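PDB 2Z0Q: Rho guanine nucleotide exchange factor 3 from Mus musculus, which acts, through the DH-PH domain pair held by this chain, as a guanine nucleotide exchange factor for the GTPases RhoA and RhoB. Local coordinates for residues 204-216 and 225-237. Sequence-based numbering, arbitrary orientation.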
loop_
_atom_site.group_PDB
_atom_site.type_symbol
_atom_site.label_atom_id
_atom_site.label_comp_id
_atom_site.label_asym_id
_atom_site.label_seq_id
_atom_site.Cartn_x
_atom_site.Cartn_y
_atom_site.Cartn_z
ATOM N N GLU A 204 -3.004 -11.878 2.660
ATOM C CA GLU A 204 -2.681 -12.902 3.640
ATOM C C GLU A 204 -1.370 -12.588 4.373
ATOM O O GLU A 204 -1.279 -12.796 5.580
ATOM C CB GLU A 204 -2.568 -14.276 2.965
ATOM C CG GLU A 204 -3.806 -14.648 2.150
ATOM C CD GLU A 204 -3.615 -15.927 1.333
ATOM O OE1 GLU A 204 -2.561 -16.060 0.655
ATOM O OE2 GLU A 204 -4.525 -16.789 1.361
ATOM N N SER A 205 -0.370 -12.108 3.639
ATOM C CA SER A 205 0.920 -11.807 4.229
ATOM C C SER A 205 0.788 -10.663 5.237
ATOM O O SER A 205 1.380 -10.717 6.317
ATOM C CB SER A 205 1.951 -11.447 3.148
ATOM O OG SER A 205 1.653 -10.206 2.530
ATOM N N GLU A 206 -0.015 -9.655 4.899
ATOM C CA GLU A 206 -0.195 -8.527 5.806
ATOM C C GLU A 206 -0.812 -8.955 7.134
ATOM O O GLU A 206 -0.311 -8.588 8.215
ATOM C CB GLU A 206 -1.061 -7.451 5.157
ATOM C CG GLU A 206 -1.075 -6.183 5.971
ATOM C CD GLU A 206 -1.836 -5.038 5.306
ATOM O OE1 GLU A 206 -2.999 -5.274 4.901
ATOM O OE2 GLU A 206 -1.272 -3.910 5.218
ATOM N N CYS A 207 -1.890 -9.730 7.060
ATOM C CA CYS A 207 -2.588 -10.236 8.234
ATOM C C CYS A 207 -1.648 -11.105 9.102
ATOM O O CYS A 207 -1.607 -10.965 10.320
ATOM C CB CYS A 207 -3.814 -11.048 7.782
ATOM S SG CYS A 207 -4.817 -11.711 9.080
ATOM N N ARG A 208 -0.888 -11.992 8.472
ATOM C CA ARG A 208 0.031 -12.857 9.199
ATOM C C ARG A 208 1.166 -12.047 9.864
ATOM O O ARG A 208 1.536 -12.292 11.031
ATOM C CB ARG A 208 0.600 -13.890 8.210
ATOM C CG ARG A 208 1.398 -15.019 8.848
ATOM C CD ARG A 208 1.861 -16.053 7.772
ATOM N NE ARG A 208 2.732 -15.451 6.753
ATOM C CZ ARG A 208 2.398 -15.250 5.475
ATOM N NH1 ARG A 208 1.196 -15.605 5.010
ATOM N NH2 ARG A 208 3.271 -14.674 4.651
ATOM N N TYR A 209 1.726 -11.106 9.119
ATOM C CA TYR A 209 2.819 -10.261 9.599
ATOM C C TYR A 209 2.429 -9.526 10.885
ATOM O O TYR A 209 3.177 -9.530 11.876
ATOM C CB TYR A 209 3.189 -9.201 8.551
ATOM C CG TYR A 209 4.285 -8.253 9.016
ATOM C CD1 TYR A 209 5.624 -8.606 8.885
ATOM C CD2 TYR A 209 3.981 -7.035 9.632
ATOM C CE1 TYR A 209 6.643 -7.790 9.358
ATOM C CE2 TYR A 209 4.998 -6.194 10.113
ATOM C CZ TYR A 209 6.334 -6.594 9.975
ATOM O OH TYR A 209 7.341 -5.842 10.508
ATOM N N TYR A 210 1.266 -8.869 10.874
ATOM C CA TYR A 210 0.902 -8.133 12.093
ATOM C C TYR A 210 0.477 -9.050 13.230
ATOM O O TYR A 210 0.805 -8.767 14.383
ATOM C CB TYR A 210 -0.146 -7.055 11.779
ATOM C CG TYR A 210 0.476 -5.913 11.023
ATOM C CD1 TYR A 210 1.396 -5.064 11.640
ATOM C CD2 TYR A 210 0.150 -5.671 9.672
ATOM C CE1 TYR A 210 1.973 -4.009 10.967
ATOM C CE2 TYR A 210 0.728 -4.612 8.988
ATOM C CZ TYR A 210 1.639 -3.777 9.644
ATOM O OH TYR A 210 2.223 -2.730 8.983
ATOM N N LYS A 211 -0.196 -10.167 12.941
ATOM C CA LYS A 211 -0.565 -11.080 14.022
ATOM C C LYS A 211 0.684 -11.605 14.745
ATOM O O LYS A 211 0.680 -11.782 15.967
ATOM C CB LYS A 211 -1.362 -12.280 13.489
ATOM C CG LYS A 211 -2.844 -12.012 13.332
ATOM C CD LYS A 211 -3.562 -13.037 12.447
ATOM C CE LYS A 211 -3.527 -14.428 13.038
ATOM N NZ LYS A 211 -4.411 -15.306 12.188
ATOM N N GLU A 212 1.752 -11.857 13.997
ATOM C CA GLU A 212 2.969 -12.395 14.620
ATOM C C GLU A 212 3.714 -11.340 15.421
ATOM O O GLU A 212 4.566 -11.668 16.252
ATOM C CB GLU A 212 3.895 -12.994 13.540
ATOM C CG GLU A 212 3.148 -13.977 12.648
ATOM C CD GLU A 212 4.044 -14.761 11.700
ATOM O OE1 GLU A 212 5.016 -14.184 11.148
ATOM O OE2 GLU A 212 3.749 -15.958 11.504
ATOM N N ARG A 213 3.375 -10.074 15.189
ATOM C CA ARG A 213 4.026 -8.982 15.883
ATOM C C ARG A 213 3.212 -8.413 17.066
ATOM O O ARG A 213 3.677 -7.483 17.741
ATOM C CB ARG A 213 4.365 -7.865 14.906
ATOM C CG ARG A 213 5.313 -8.239 13.744
ATOM C CD ARG A 213 6.715 -8.490 14.196
ATOM N NE ARG A 213 7.637 -8.674 13.059
ATOM C CZ ARG A 213 8.748 -7.955 12.879
ATOM N NH1 ARG A 213 9.073 -6.989 13.748
ATOM N NH2 ARG A 213 9.571 -8.228 11.859
ATOM N N LEU A 214 2.033 -8.972 17.323
ATOM C CA LEU A 214 1.230 -8.508 18.481
ATOM C C LEU A 214 1.912 -8.993 19.755
ATOM O O LEU A 214 2.423 -10.120 19.819
ATOM C CB LEU A 214 -0.197 -9.061 18.428
ATOM C CG LEU A 214 -1.037 -8.533 17.232
ATOM C CD1 LEU A 214 -2.426 -9.178 17.262
ATOM C CD2 LEU A 214 -1.179 -6.990 17.334
ATOM N N LEU A 215 1.933 -8.139 20.770
ATOM C CA LEU A 215 2.575 -8.474 22.037
ATOM C C LEU A 215 1.519 -8.403 23.128
ATOM O O LEU A 215 0.835 -7.402 23.241
ATOM C CB LEU A 215 3.687 -7.462 22.268
ATOM C CG LEU A 215 4.512 -7.481 23.537
ATOM C CD1 LEU A 215 5.201 -8.842 23.736
ATOM C CD2 LEU A 215 5.559 -6.375 23.366
ATOM N N TYR A 216 1.381 -9.474 23.903
ATOM C CA TYR A 216 0.378 -9.559 24.957
ATOM C C TYR A 216 1.054 -9.555 26.338
ATOM O O TYR A 216 1.383 -10.623 26.869
ATOM C CB TYR A 216 -0.423 -10.860 24.779
ATOM C CG TYR A 216 -1.009 -11.049 23.390
ATOM C CD1 TYR A 216 -2.290 -10.580 23.074
ATOM C CD2 TYR A 216 -0.288 -11.700 22.384
ATOM C CE1 TYR A 216 -2.840 -10.760 21.790
ATOM C CE2 TYR A 216 -0.828 -11.886 21.116
ATOM C CZ TYR A 216 -2.096 -11.422 20.819
ATOM O OH TYR A 216 -2.618 -11.661 19.561
ATOM N N LEU A 225 -10.342 -14.822 18.331
ATOM C CA LEU A 225 -10.806 -14.161 17.132
ATOM C C LEU A 225 -9.614 -13.589 16.387
ATOM O O LEU A 225 -9.636 -13.492 15.168
ATOM C CB LEU A 225 -11.805 -13.045 17.472
ATOM C CG LEU A 225 -13.206 -13.495 17.883
ATOM C CD1 LEU A 225 -14.032 -12.245 18.283
ATOM C CD2 LEU A 225 -13.876 -14.237 16.714
ATOM N N ILE A 226 -8.578 -13.172 17.113
ATOM C CA ILE A 226 -7.395 -12.659 16.428
ATOM C C ILE A 226 -6.731 -13.844 15.698
ATOM O O ILE A 226 -6.395 -13.754 14.522
ATOM C CB ILE A 226 -6.360 -12.058 17.413
ATOM C CG1 ILE A 226 -6.906 -10.742 18.007
ATOM C CG2 ILE A 226 -5.056 -11.767 16.687
ATOM C CD1 ILE A 226 -6.173 -10.338 19.291
ATOM N N ASP A 227 -6.537 -14.927 16.430
ATOM C CA ASP A 227 -5.898 -16.145 15.895
ATOM C C ASP A 227 -6.582 -16.666 14.627
ATOM O O ASP A 227 -5.920 -17.056 13.662
ATOM C CB ASP A 227 -5.902 -17.239 16.975
ATOM C CG ASP A 227 -5.217 -16.793 18.268
ATOM O OD1 ASP A 227 -4.634 -15.691 18.303
ATOM O OD2 ASP A 227 -5.251 -17.541 19.263
ATOM N N SER A 228 -7.908 -16.659 14.629
ATOM C CA SER A 228 -8.674 -17.145 13.501
ATOM C C SER A 228 -8.796 -16.145 12.366
ATOM O O SER A 228 -9.326 -16.478 11.319
ATOM C CB SER A 228 -10.069 -17.569 13.969
ATOM O OG SER A 228 -10.847 -16.455 14.397
ATOM N N SER A 229 -8.301 -14.919 12.552
ATOM C CA SER A 229 -8.423 -13.933 11.492
ATOM C C SER A 229 -7.537 -14.253 10.302
ATOM O O SER A 229 -6.376 -14.657 10.450
ATOM C CB SER A 229 -8.089 -12.518 11.995
ATOM O OG SER A 229 -8.946 -12.131 13.059
ATOM N N ARG A 230 -8.105 -14.070 9.116
ATOM C CA ARG A 230 -7.380 -14.304 7.886
ATOM C C ARG A 230 -7.443 -13.037 7.073
ATOM O O ARG A 230 -6.777 -12.911 6.059
ATOM C CB ARG A 230 -7.972 -15.496 7.124
ATOM C CG ARG A 230 -7.602 -16.858 7.750
ATOM C CD ARG A 230 -6.075 -17.019 7.870
ATOM N NE ARG A 230 -5.670 -18.241 8.566
ATOM C CZ ARG A 230 -5.761 -18.425 9.883
ATOM N NH1 ARG A 230 -6.244 -17.467 10.666
ATOM N NH2 ARG A 230 -5.367 -19.570 10.421
ATOM N N VAL A 231 -8.220 -12.063 7.546
ATOM C CA VAL A 231 -8.317 -10.798 6.820
ATOM C C VAL A 231 -8.093 -9.565 7.693
ATOM O O VAL A 231 -8.711 -9.440 8.741
ATOM C CB VAL A 231 -9.710 -10.662 6.122
ATOM C CG1 VAL A 231 -10.819 -10.827 7.133
ATOM C CG2 VAL A 231 -9.833 -9.330 5.416
ATOM N N LEU A 232 -7.187 -8.689 7.278
ATOM C CA LEU A 232 -6.999 -7.433 7.999
ATOM C C LEU A 232 -7.737 -6.416 7.112
ATOM O O LEU A 232 -7.235 -6.022 6.058
ATOM C CB LEU A 232 -5.508 -7.082 8.126
ATOM C CG LEU A 232 -5.058 -5.933 9.010
ATOM C CD1 LEU A 232 -5.742 -6.051 10.427
ATOM C CD2 LEU A 232 -3.520 -5.952 9.158
ATOM N N CYS A 233 -8.933 -6.018 7.543
ATOM C CA CYS A 233 -9.755 -5.056 6.810
ATOM C C CYS A 233 -9.021 -3.743 6.608
ATOM O O CYS A 233 -8.997 -3.189 5.503
ATOM C CB CYS A 233 -11.081 -4.831 7.533
ATOM S SG CYS A 233 -12.036 -6.314 7.921
ATOM N N CYS A 234 -8.432 -3.207 7.676
ATOM C CA CYS A 234 -7.644 -1.993 7.570
ATOM C C CYS A 234 -6.862 -1.824 8.872
ATOM O O CYS A 234 -7.160 -2.501 9.865
ATOM C CB CYS A 234 -8.522 -0.752 7.332
ATOM S SG CYS A 234 -9.509 -0.272 8.772
ATOM N N HIS A 235 -5.847 -0.960 8.846
ATOM C CA HIS A 235 -5.057 -0.697 10.050
ATOM C C HIS A 235 -4.348 0.641 9.873
ATOM O O HIS A 235 -4.197 1.153 8.742
ATOM C CB HIS A 235 -4.042 -1.863 10.309
ATOM C CG HIS A 235 -2.880 -1.885 9.358
ATOM N ND1 HIS A 235 -1.702 -1.215 9.604
ATOM C CD2 HIS A 235 -2.761 -2.416 8.114
ATOM C CE1 HIS A 235 -0.907 -1.322 8.549
ATOM N NE2 HIS A 235 -1.529 -2.043 7.629
ATOM N N GLY A 236 -3.912 1.246 10.972
ATOM C CA GLY A 236 -3.256 2.514 10.831
ATOM C C GLY A 236 -3.071 3.203 12.172
ATOM O O GLY A 236 -3.589 2.740 13.187
ATOM N N GLU A 237 -2.304 4.289 12.149
ATOM C CA GLU A 237 -2.038 5.061 13.360
ATOM C C GLU A 237 -3.237 5.950 13.680
ATOM O O GLU A 237 -3.798 6.579 12.782
ATOM C CB GLU A 237 -0.810 5.935 13.156
ATOM C CG GLU A 237 0.463 5.109 12.921
ATOM C CD GLU A 237 1.579 5.923 12.287
ATOM O OE1 GLU A 237 1.329 6.539 11.213
ATOM O OE2 GLU A 237 2.704 5.939 12.857
HETATM O O HOH W 1 -5.015 -3.543 5.552
HETATM O O HOH W 2 -4.616 -13.780 20.515
#
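C207 and L232 bring the backbones to 5.2 Å between their CA atoms, where helix 204-213 crosses strand 232-237 at 65°, the segment axes 8.9 Å apart. K211 bends at chi3 (64°) past I226, and its NZ reaches the backbone of residues 227-229, donating to D227 O and S229 O, each at 2.7 Å. It meets S229 O in the carbonyl plane but D227 O from above; R230 folds back so that NH1 donates to the same two oxygens, which the two cations thus share. With K211 cut back to an alanine, both carbonyls would probably lose their lysine donor, weakening the tie between the 227-229 backbone and helix 204-213. Toward the other end, H235 NE2 donates to E206 OE2 (3.1 Å), arriving from above the carboxylate plane, while H235 ND1 bonds H247. Y210 lays CE2 over one face of the H235 imidazole, and its CD2 touches L232 CD2 at 3.7 Å. L214 CD1 and I226 CG2 meet tip to tip, with the edge of Y216 beside I226 CD1. The last turns of helix 180-213, which runs out of the DH domain, are packed on strand 232-240 of the PH domain, F251 of strand 245-251 touching K211 and L232, and helix 107-125 against Y210.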